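Local coordinates for protein NADH dehydrogenase, putative (Plasmodium falciparum, PDB 5JWC) that probably catalyses the FAD-dependent transfer of electrons from NADH to ubiquinone as a type II NADH dehydrogenase, and binds the inhibitor RYL-552, at residues Ile134-Val148 / Trp295-Phe308. Numbering follows the deposited sequence.
With FAD (flavin-adenine dinucleotide), chain C.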
ATOM      1  N   ILE A 134     -29.907   3.251   7.445  1.00 28.33           N
ATOM      2  CA  ILE A 134     -29.310   2.163   6.678  1.00 29.18           C
ATOM      3  C   ILE A 134     -28.664   2.692   5.383  1.00 31.52           C
ATOM      4  O   ILE A 134     -29.337   3.218   4.493  1.00 27.76           O
ATOM      5  CB  ILE A 134     -30.333   1.077   6.348  1.00 26.93           C
ATOM      6  CG1 ILE A 134     -31.052   0.608   7.626  1.00 31.23           C
ATOM      7  CG2 ILE A 134     -29.671  -0.095   5.580  1.00 26.67           C
ATOM      8  CD1 ILE A 134     -32.069  -0.512   7.382  1.00 29.82           C
ATOM      9  N   ALA A 135     -27.347   2.560   5.309  1.00 29.46           N
ATOM     10  CA  ALA A 135     -26.590   3.038   4.158  1.00 28.92           C
ATOM     11  C   ALA A 135     -25.520   2.018   3.776  1.00 28.40           C
ATOM     12  O   ALA A 135     -24.341   2.369   3.648  1.00 30.02           O
ATOM     13  CB  ALA A 135     -25.954   4.385   4.465  1.00 23.93           C
ATOM     14  N   VAL A 136     -25.928   0.768   3.596  1.00 29.28           N
ATOM     15  CA  VAL A 136     -24.977  -0.341   3.396  1.00 29.85           C
ATOM     16  C   VAL A 136     -24.599  -0.570   1.945  1.00 28.38           C
ATOM     17  O   VAL A 136     -23.842  -1.489   1.627  1.00 29.66           O
ATOM     18  CB  VAL A 136     -25.526  -1.654   3.969  1.00 32.47           C
ATOM     19  CG1 VAL A 136     -25.744  -1.496   5.470  1.00 29.62           C
ATOM     20  CG2 VAL A 136     -26.850  -2.061   3.238  1.00 29.91           C
ATOM     21  N   GLY A 137     -25.121   0.270   1.059  1.00 29.35           N
ATOM     22  CA  GLY A 137     -24.762   0.175  -0.340  1.00 30.66           C
ATOM     23  C   GLY A 137     -25.215  -1.117  -0.999  1.00 31.44           C
ATOM     24  O   GLY A 137     -26.275  -1.650  -0.687  1.00 30.34           O
ATOM     25  N   ALA A 138     -24.414  -1.584  -1.950  1.00 29.92           N
ATOM     26  CA  ALA A 138     -24.703  -2.784  -2.709  1.00 30.84           C
ATOM     27  C   ALA A 138     -23.417  -3.605  -2.895  1.00 39.64           C
ATOM     28  O   ALA A 138     -22.342  -3.193  -2.446  1.00 35.76           O
ATOM     29  CB  ALA A 138     -25.322  -2.414  -4.049  1.00 33.69           C
ATOM     30  N   LYS A 139     -23.524  -4.776  -3.517  1.00 38.43           N
ATOM     31  CA  LYS A 139     -22.334  -5.583  -3.778  1.00 39.21           C
ATOM     32  C   LYS A 139     -22.232  -5.948  -5.247  1.00 43.61           C
ATOM     33  O   LYS A 139     -23.111  -5.606  -6.055  1.00 41.58           O
ATOM     34  CB  LYS A 139     -22.303  -6.831  -2.882  1.00 42.15           C
ATOM     35  CG  LYS A 139     -23.380  -7.889  -3.089  1.00 46.12           C
ATOM     36  CD  LYS A 139     -23.194  -8.978  -2.005  1.00 57.57           C
ATOM     37  CE  LYS A 139     -24.238 -10.085  -2.063  1.00 50.37           C
ATOM     38  NZ  LYS A 139     -24.388 -10.580  -3.458  1.00 58.78           N
ATOM     39  N   THR A 140     -21.125  -6.584  -5.615  1.00 41.95           N
ATOM     40  CA  THR A 140     -20.887  -6.895  -7.015  1.00 45.18           C
ATOM     41  C   THR A 140     -21.869  -7.973  -7.479  1.00 42.62           C
ATOM     42  O   THR A 140     -22.259  -8.845  -6.706  1.00 42.92           O
ATOM     43  CB  THR A 140     -19.425  -7.358  -7.270  1.00 51.96           C
ATOM     44  OG1 THR A 140     -18.503  -6.481  -6.598  1.00 48.87           O
ATOM     45  CG2 THR A 140     -19.115  -7.361  -8.767  1.00 53.28           C
ATOM     46  N   ASN A 141     -22.292  -7.877  -8.731  1.00 45.12           N
ATOM     47  CA  ASN A 141     -23.201  -8.855  -9.321  1.00 48.26           C
ATOM     48  C   ASN A 141     -22.581  -9.538 -10.537  1.00 37.31           C
ATOM     49  O   ASN A 141     -22.229  -8.878 -11.508  1.00 39.81           O
ATOM     50  CB  ASN A 141     -24.515  -8.190  -9.722  1.00 46.31           C
ATOM     51  CG  ASN A 141     -25.559  -9.192 -10.201  1.00 52.34           C
ATOM     52  OD1 ASN A 141     -25.372 -10.409 -10.099  1.00 46.56           O
ATOM     53  ND2 ASN A 141     -26.678  -8.676 -10.709  1.00 55.67           N
ATOM     54  N   THR A 142     -22.464 -10.858 -10.474  1.00 38.85           N
ATOM     55  CA  THR A 142     -21.875 -11.649 -11.556  1.00 42.86           C
ATOM     56  C   THR A 142     -22.896 -12.114 -12.589  1.00 44.76           C
ATOM     57  O   THR A 142     -22.528 -12.787 -13.558  1.00 41.35           O
ATOM     58  CB  THR A 142     -21.188 -12.901 -11.027  1.00 42.28           C
ATOM     59  OG1 THR A 142     -22.184 -13.810 -10.531  1.00 50.15           O
ATOM     60  CG2 THR A 142     -20.210 -12.547  -9.915  1.00 49.47           C
ATOM     61  N   PHE A 143     -24.172 -11.799 -12.355  1.00 43.52           N
ATOM     62  CA  PHE A 143     -25.274 -12.297 -13.181  1.00 44.87           C
ATOM     63  C   PHE A 143     -25.275 -13.836 -13.255  1.00 44.04           C
ATOM     64  O   PHE A 143     -25.806 -14.417 -14.191  1.00 45.62           O
ATOM     65  CB  PHE A 143     -25.202 -11.689 -14.588  1.00 45.05           C
ATOM     66  CG  PHE A 143     -25.147 -10.180 -14.598  1.00 49.85           C
ATOM     67  CD1 PHE A 143     -25.941  -9.433 -13.739  1.00 55.99           C
ATOM     68  CD2 PHE A 143     -24.280  -9.509 -15.447  1.00 57.49           C
ATOM     69  CE1 PHE A 143     -25.885  -8.043 -13.743  1.00 54.22           C
ATOM     70  CE2 PHE A 143     -24.216  -8.118 -15.453  1.00 54.89           C
ATOM     71  CZ  PHE A 143     -25.019  -7.390 -14.602  1.00 52.91           C
ATOM     72  N   ASN A 144     -24.654 -14.475 -12.264  1.00 41.83           N
ATOM     73  CA  ASN A 144     -24.517 -15.927 -12.192  1.00 46.96           C
ATOM     74  C   ASN A 144     -23.840 -16.515 -13.424  1.00 46.23           C
ATOM     75  O   ASN A 144     -23.980 -17.698 -13.693  1.00 45.01           O
ATOM     76  CB  ASN A 144     -25.880 -16.601 -11.995  1.00 48.23           C
ATOM     77  CG  ASN A 144     -26.531 -16.227 -10.679  1.00 54.23           C
ATOM     78  OD1 ASN A 144     -27.632 -15.670 -10.653  1.00 54.82           O
ATOM     79  ND2 ASN A 144     -25.848 -16.523  -9.578  1.00 52.74           N
ATOM     80  N   ILE A 145     -23.120 -15.682 -14.168  1.00 42.31           N
ATOM     81  CA  ILE A 145     -22.366 -16.141 -15.324  1.00 41.04           C
ATOM     82  C   ILE A 145     -21.237 -17.016 -14.821  1.00 44.12           C
ATOM     83  O   ILE A 145     -20.485 -16.633 -13.921  1.00 44.17           O
ATOM     84  CB  ILE A 145     -21.829 -14.968 -16.160  1.00 42.29           C
ATOM     85  CG1 ILE A 145     -22.991 -14.101 -16.633  1.00 38.74           C
ATOM     86  CG2 ILE A 145     -21.018 -15.470 -17.354  1.00 40.51           C
ATOM     87  CD1 ILE A 145     -22.561 -12.813 -17.273  1.00 45.73           C
ATOM     88  N   ASN A 146     -21.172 -18.227 -15.356  1.00 45.19           N
ATOM     89  CA  ASN A 146     -20.201 -19.208 -14.912  1.00 45.10           C
ATOM     90  C   ASN A 146     -18.785 -18.659 -15.000  1.00 45.22           C
ATOM     91  O   ASN A 146     -18.370 -18.168 -16.053  1.00 40.22           O
ATOM     92  CB  ASN A 146     -20.335 -20.483 -15.746  1.00 46.06           C
ATOM     93  CG  ASN A 146     -19.289 -21.517 -15.405  1.00 60.08           C
ATOM     94  OD1 ASN A 146     -19.234 -22.017 -14.274  1.00 61.95           O
ATOM     95  ND2 ASN A 146     -18.445 -21.854 -16.386  1.00 51.78           N
ATOM     96  N   GLY A 147     -18.066 -18.709 -13.879  1.00 40.40           N
ATOM     97  CA  GLY A 147     -16.650 -18.383 -13.868  1.00 42.27           C
ATOM     98  C   GLY A 147     -16.220 -16.955 -13.543  1.00 40.94           C
ATOM     99  O   GLY A 147     -15.032 -16.711 -13.310  1.00 39.12           O
ATOM    100  N   VAL A 148     -17.135 -15.990 -13.557  1.00 38.53           N
ATOM    101  CA  VAL A 148     -16.687 -14.628 -13.266  1.00 42.69           C
ATOM    102  C   VAL A 148     -16.293 -14.447 -11.792  1.00 39.76           C
ATOM    103  O   VAL A 148     -15.307 -13.776 -11.508  1.00 33.66           O
ATOM    104  CB  VAL A 148     -17.714 -13.523 -13.751  1.00 41.64           C
ATOM    105  CG1 VAL A 148     -18.919 -14.085 -14.440  1.00 39.57           C
ATOM    106  CG2 VAL A 148     -17.964 -12.424 -12.724  1.00 38.84           C
ATOM    107  N   TRP A 295     -14.127  -7.044 -14.267  1.00 29.60           N
ATOM    108  CA  TRP A 295     -15.581  -6.981 -14.309  1.00 31.95           C
ATOM    109  C   TRP A 295     -16.061  -5.651 -13.720  1.00 33.65           C
ATOM    110  O   TRP A 295     -16.116  -5.481 -12.501  1.00 31.08           O
ATOM    111  CB  TRP A 295     -16.186  -8.162 -13.539  1.00 35.10           C
ATOM    112  CG  TRP A 295     -17.585  -8.517 -13.937  1.00 35.35           C
ATOM    113  CD1 TRP A 295     -18.756  -8.127 -13.318  1.00 36.82           C
ATOM    114  CD2 TRP A 295     -17.969  -9.358 -15.025  1.00 33.83           C
ATOM    115  NE1 TRP A 295     -19.837  -8.673 -13.975  1.00 34.48           N
ATOM    116  CE2 TRP A 295     -19.379  -9.439 -15.015  1.00 38.37           C
ATOM    117  CE3 TRP A 295     -17.261 -10.058 -16.006  1.00 34.65           C
ATOM    118  CZ2 TRP A 295     -20.081 -10.187 -15.954  1.00 41.33           C
ATOM    119  CZ3 TRP A 295     -17.968 -10.807 -16.929  1.00 39.21           C
ATOM    120  CH2 TRP A 295     -19.356 -10.861 -16.897  1.00 38.27           C
ATOM    121  N   ALA A 296     -16.410  -4.704 -14.585  1.00 33.31           N
ATOM    122  CA  ALA A 296     -16.561  -3.327 -14.134  1.00 37.65           C
ATOM    123  C   ALA A 296     -18.004  -2.969 -13.837  1.00 44.98           C
ATOM    124  O   ALA A 296     -18.284  -1.862 -13.389  1.00 55.00           O
ATOM    125  CB  ALA A 296     -15.982  -2.359 -15.178  1.00 34.75           C
ATOM    126  N   SER A 297     -18.901  -3.925 -14.050  1.00 43.65           N
ATOM    127  CA  SER A 297     -20.338  -3.683 -14.031  1.00 50.60           C
ATOM    128  C   SER A 297     -21.100  -4.634 -13.104  1.00 47.71           C
ATOM    129  O   SER A 297     -20.693  -5.773 -12.892  1.00 44.63           O
ATOM    130  CB  SER A 297     -20.883  -3.803 -15.459  1.00 56.40           C
ATOM    131  OG  SER A 297     -20.402  -4.995 -16.089  1.00 54.37           O
ATOM    132  N   GLY A 298     -22.206  -4.151 -12.542  1.00 51.63           N
ATOM    133  CA  GLY A 298     -23.140  -5.010 -11.837  1.00 48.23           C
ATOM    134  C   GLY A 298     -23.306  -4.820 -10.340  1.00 50.12           C
ATOM    135  O   GLY A 298     -22.378  -5.039  -9.551  1.00 53.21           O
ATOM    136  N   LEU A 299     -24.522  -4.447  -9.950  1.00 51.88           N
ATOM    137  CA  LEU A 299     -24.897  -4.301  -8.549  1.00 42.70           C
ATOM    138  C   LEU A 299     -25.897  -5.372  -8.126  1.00 47.33           C
ATOM    139  O   LEU A 299     -26.805  -5.717  -8.876  1.00 42.96           O
ATOM    140  CB  LEU A 299     -25.515  -2.932  -8.296  1.00 45.19           C
ATOM    141  CG  LEU A 299     -24.663  -1.664  -8.355  1.00 48.66           C
ATOM    142  CD1 LEU A 299     -25.487  -0.522  -7.787  1.00 46.02           C
ATOM    143  CD2 LEU A 299     -23.365  -1.842  -7.592  1.00 46.63           C
ATOM    144  N   ALA A 300     -25.735  -5.871  -6.908  1.00 46.77           N
ATOM    145  CA  ALA A 300     -26.721  -6.731  -6.276  1.00 44.55           C
ATOM    146  C   ALA A 300     -26.880  -6.274  -4.834  1.00 41.47           C
ATOM    147  O   ALA A 300     -26.037  -5.550  -4.306  1.00 39.05           O
ATOM    148  CB  ALA A 300     -26.304  -8.188  -6.345  1.00 47.76           C
ATOM    149  N   GLN A 301     -27.966  -6.683  -4.200  1.00 36.02           N
ATOM    150  CA  GLN A 301     -28.247  -6.239  -2.850  1.00 39.20           C
ATOM    151  C   GLN A 301     -27.434  -7.022  -1.836  1.00 40.44           C
ATOM    152  O   GLN A 301     -27.145  -8.196  -2.034  1.00 40.33           O
ATOM    153  CB  GLN A 301     -29.743  -6.367  -2.547  1.00 41.53           C
ATOM    154  CG  GLN A 301     -30.577  -5.354  -3.307  1.00 45.90           C
ATOM    155  CD  GLN A 301     -30.111  -3.923  -3.031  1.00 51.40           C
ATOM    156  OE1 GLN A 301     -30.095  -3.482  -1.874  1.00 47.03           O
ATOM    157  NE2 GLN A 301     -29.730  -3.193  -4.091  1.00 43.60           N
ATOM    158  N   THR A 302     -27.055  -6.361  -0.749  1.00 40.26           N
ATOM    159  CA  THR A 302     -26.335  -7.036   0.323  1.00 41.53           C
ATOM    160  C   THR A 302     -27.215  -8.101   0.975  1.00 41.78           C
ATOM    161  O   THR A 302     -28.441  -8.016   0.930  1.00 39.32           O
ATOM    162  CB  THR A 302     -25.901  -6.059   1.404  1.00 36.02           C
ATOM    163  OG1 THR A 302     -27.062  -5.389   1.918  1.00 33.85           O
ATOM    164  CG2 THR A 302     -24.927  -5.031   0.832  1.00 38.06           C
ATOM    165  N   THR A 303     -26.582  -9.073   1.621  1.00 46.53           N
ATOM    166  CA  THR A 303     -27.315 -10.105   2.349  1.00 45.76           C
ATOM    167  C   THR A 303     -28.148  -9.482   3.467  1.00 41.01           C
ATOM    168  O   THR A 303     -29.288  -9.885   3.709  1.00 40.40           O
ATOM    169  CB  THR A 303     -26.358 -11.186   2.920  1.00 47.48           C
ATOM    170  OG1 THR A 303     -25.462 -10.588   3.864  1.00 54.99           O
ATOM    171  CG2 THR A 303     -25.546 -11.803   1.806  1.00 41.64           C
ATOM    172  N   LEU A 304     -27.608  -8.462   4.122  1.00 41.24           N
ATOM    173  CA  LEU A 304     -28.353  -7.789   5.185  1.00 34.85           C
ATOM    174  C   LEU A 304     -29.711  -7.263   4.705  1.00 41.13           C
ATOM    175  O   LEU A 304     -30.738  -7.425   5.385  1.00 40.26           O
ATOM    176  CB  LEU A 304     -27.538  -6.624   5.742  1.00 36.02           C
ATOM    177  CG  LEU A 304     -28.301  -5.665   6.658  1.00 38.28           C
ATOM    178  CD1 LEU A 304     -28.817  -6.435   7.881  1.00 42.20           C
ATOM    179  CD2 LEU A 304     -27.469  -4.489   7.090  1.00 41.71           C
ATOM    180  N   ILE A 305     -29.713  -6.640   3.529  1.00 37.56           N
ATOM    181  CA  ILE A 305     -30.930  -6.052   2.984  1.00 40.84           C
ATOM    182  C   ILE A 305     -31.916  -7.161   2.591  1.00 38.38           C
ATOM    183  O   ILE A 305     -33.117  -7.055   2.851  1.00 40.28           O
ATOM    184  CB  ILE A 305     -30.615  -5.152   1.759  1.00 37.08           C
ATOM    185  CG1 ILE A 305     -29.893  -3.874   2.192  1.00 38.73           C
ATOM    186  CG2 ILE A 305     -31.871  -4.790   1.019  1.00 38.59           C
ATOM    187  CD1 ILE A 305     -30.703  -2.947   3.089  1.00 40.16           C
ATOM    188  N   GLN A 306     -31.388  -8.212   1.971  1.00 38.10           N
ATOM    189  CA  GLN A 306     -32.165  -9.394   1.594  1.00 45.99           C
ATOM    190  C   GLN A 306     -32.871 -10.001   2.801  1.00 46.83           C
ATOM    191  O   GLN A 306     -34.037 -10.392   2.704  1.00 48.02           O
ATOM    192  CB  GLN A 306     -31.268 -10.448   0.950  1.00 45.21           C
ATOM    193  CG  GLN A 306     -30.741 -10.081  -0.429  1.00 49.54           C
ATOM    194  CD  GLN A 306     -29.912 -11.200  -1.033  1.00 57.30           C
ATOM    195  OE1 GLN A 306     -30.396 -12.319  -1.192  1.00 64.60           O
ATOM    196  NE2 GLN A 306     -28.653 -10.905  -1.374  1.00 56.14           N
ATOM    197  N   LYS A 307     -32.161 -10.088   3.930  1.00 43.16           N
ATOM    198  CA  LYS A 307     -32.739 -10.653   5.152  1.00 46.67           C
ATOM    199  C   LYS A 307     -33.699  -9.698   5.847  1.00 45.88           C
ATOM    200  O   LYS A 307     -34.723 -10.127   6.372  1.00 47.41           O
ATOM    201  CB  LYS A 307     -31.654 -11.093   6.138  1.00 45.62           C
ATOM    202  CG  LYS A 307     -30.917 -12.339   5.704  1.00 51.47           C
ATOM    203  CD  LYS A 307     -30.218 -13.009   6.883  1.00 57.82           C
ATOM    204  CE  LYS A 307     -28.956 -12.282   7.295  1.00 60.25           C
ATOM    205  NZ  LYS A 307     -28.079 -13.145   8.144  1.00 60.40           N
ATOM    206  N   PHE A 308     -33.362  -8.413   5.875  1.00 39.04           N
ATOM    207  CA  PHE A 308     -34.220  -7.416   6.489  1.00 39.64           C
ATOM    208  C   PHE A 308     -35.570  -7.347   5.773  1.00 45.93           C
ATOM    209  O   PHE A 308     -36.625  -7.176   6.399  1.00 44.80           O
ATOM    210  CB  PHE A 308     -33.518  -6.061   6.453  1.00 37.78           C
ATOM    211  CG  PHE A 308     -34.286  -4.940   7.063  1.00 38.33           C
ATOM    212  CD1 PHE A 308     -34.897  -5.079   8.301  1.00 39.00           C
ATOM    213  CD2 PHE A 308     -34.361  -3.712   6.414  1.00 37.37           C
ATOM    214  CE1 PHE A 308     -35.586  -4.020   8.874  1.00 37.14           C
ATOM    215  CE2 PHE A 308     -35.056  -2.650   6.981  1.00 36.99           C
ATOM    216  CZ  PHE A 308     -35.668  -2.808   8.215  1.00 40.41           C
TER
HETATM  217  PA  FAD C 601     -21.147   2.751  -0.463  1.00 27.38           P
HETATM  218  O1A FAD C 601     -20.628   1.598  -1.273  1.00 26.51           O
HETATM  219  O2A FAD C 601     -20.483   4.048  -0.760  1.00 23.19           O
HETATM  220  O5B FAD C 601     -21.041   2.421   1.109  1.00 29.22           O
HETATM  221  C5B FAD C 601     -21.619   1.264   1.668  1.00 24.53           C
HETATM  222  C4B FAD C 601     -20.976   1.082   3.033  1.00 29.97           C
HETATM  223  O4B FAD C 601     -21.691   0.101   3.758  1.00 30.34           O
HETATM  224  C3B FAD C 601     -19.530   0.592   2.911  1.00 29.18           C
HETATM  225  O3B FAD C 601     -18.750   1.253   3.884  1.00 27.79           O
HETATM  226  C2B FAD C 601     -19.622  -0.867   3.302  1.00 30.83           C
HETATM  227  O2B FAD C 601     -18.421  -1.304   3.895  1.00 30.48           O
HETATM  228  C1B FAD C 601     -20.755  -0.792   4.319  1.00 29.62           C
HETATM  229  N9A FAD C 601     -21.452  -2.056   4.574  1.00 33.78           N
HETATM  230  C8A FAD C 601     -21.731  -3.066   3.685  1.00 32.48           C
HETATM  231  N7A FAD C 601     -22.409  -4.029   4.359  1.00 33.99           N
HETATM  232  C5A FAD C 601     -22.564  -3.645   5.645  1.00 33.91           C
HETATM  233  C6A FAD C 601     -23.173  -4.255   6.731  1.00 35.28           C
HETATM  234  N6A FAD C 601     -23.818  -5.412   6.578  1.00 34.88           N
HETATM  235  N1A FAD C 601     -23.184  -3.602   7.942  1.00 37.96           N
HETATM  236  C2A FAD C 601     -22.591  -2.360   8.069  1.00 34.19           C
HETATM  237  N3A FAD C 601     -21.982  -1.760   6.983  1.00 31.22           N
HETATM  238  C4A FAD C 601     -21.966  -2.403   5.794  1.00 31.86           C
HETATM  239  N1  FAD C 601     -21.085   7.819  -8.471  1.00 27.37           N
HETATM  240  C2  FAD C 601     -21.125   9.095  -8.962  1.00 28.77           C
HETATM  241  O2  FAD C 601     -22.063   9.825  -8.662  1.00 28.75           O
HETATM  242  N3  FAD C 601     -20.114   9.576  -9.777  1.00 32.29           N
HETATM  243  C4  FAD C 601     -19.039   8.796 -10.112  1.00 33.72           C
HETATM  244  O4  FAD C 601     -18.146   9.260 -10.833  1.00 34.14           O
HETATM  245  C4X FAD C 601     -18.979   7.501  -9.609  1.00 29.83           C
HETATM  246  N5  FAD C 601     -17.919   6.677  -9.917  1.00 30.94           N
HETATM  247  C5X FAD C 601     -17.883   5.387  -9.400  1.00 29.31           C
HETATM  248  C6  FAD C 601     -16.810   4.563  -9.688  1.00 28.85           C
HETATM  249  C7  FAD C 601     -16.746   3.268  -9.188  1.00 30.57           C
HETATM  250  C7M FAD C 601     -15.559   2.403  -9.541  1.00 31.37           C
HETATM  251  C8  FAD C 601     -17.765   2.793  -8.372  1.00 28.88           C
HETATM  252  C8M FAD C 601     -17.719   1.398  -7.823  1.00 33.50           C
HETATM  253  C9  FAD C 601     -18.848   3.623  -8.077  1.00 27.00           C
HETATM  254  C9A FAD C 601     -18.906   4.919  -8.582  1.00 27.63           C
HETATM  255  N10 FAD C 601     -19.973   5.751  -8.287  1.00 26.42           N
HETATM  256  C10 FAD C 601     -20.005   7.026  -8.787  1.00 28.83           C
HETATM  257  C1' FAD C 601     -21.126   5.272  -7.456  1.00 27.03           C
HETATM  258  C2' FAD C 601     -20.991   5.471  -5.968  1.00 25.53           C
HETATM  259  O2' FAD C 601     -19.813   4.852  -5.533  1.00 26.38           O
HETATM  260  C3' FAD C 601     -22.159   4.758  -5.311  1.00 28.74           C
HETATM  261  O3' FAD C 601     -23.384   5.193  -5.854  1.00 27.64           O
HETATM  262  C4' FAD C 601     -22.077   5.074  -3.827  1.00 29.08           C
HETATM  263  O4' FAD C 601     -21.000   4.324  -3.327  1.00 28.11           O
HETATM  264  C5' FAD C 601     -23.354   4.733  -3.075  1.00 26.63           C
HETATM  265  O5' FAD C 601     -23.174   5.145  -1.737  1.00 28.60           O
HETATM  266  P   FAD C 601     -23.653   4.184  -0.536  1.00 26.52           P
HETATM  267  O1P FAD C 601     -23.441   4.897   0.780  1.00 27.29           O
HETATM  268  O2P FAD C 601     -25.076   3.801  -0.831  1.00 29.70           O
HETATM  269  O3P FAD C 601     -22.742   2.851  -0.686  1.00 28.47           O
HETATM  270  O   HOH W   1     -27.786  -3.727  -0.251  1.00 34.53           O
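Lys139 and Ala300 form the hydrogen-bonded pair of a short antiparallel ribbon between residues 138-140 and 299-301, with Lys139 N to Ala300 O at 2.7 Å and almost straight (175°), and Ala300 N returning to Lys139 O. Beyond it Asn141 N reaches Gly298 O at 3.0 Å from above the carbonyl plane. Asn141 CB rests on the Ala300 methyl, and a chi1 of -174°, which holds CG opposite the backbone N, puts OD1 where it accepts from Phe143 N, an Asx turn that leads into the type I' turn 142-145. Trp295 closes this end: Val148 CG2 sits over one ring face in a CH-pi contact, 4.0 Å from the centroid of the five-membered ring, Ile145 CD1 meets the ring edge at CH2, and NE1 gives Asn141 O a weak bond. At the other end, a water joins the segments, donating to Gly137 O (2.6 Å) and Gln301 OE1 and accepting from Thr302 N. Thr302 N-caps the following helix through a weak bond from Ile305 N to its OG1. Val136 wedges between that helix and FAD, CG1 touching both Leu304 CD2 (3.8 Å) and the adenine, CG2 packing on Ile305 CG1; farther on, Ile134 CD1 reaches Phe308 CE2. Such a two-stranded connection between the FAD-binding domain and the second Rossmann-type domain, which probably binds NADH, is characteristic of the pyridine nucleotide-disulphide oxidoreductase fold, here with one end lining the adenosine part of the FAD pocket.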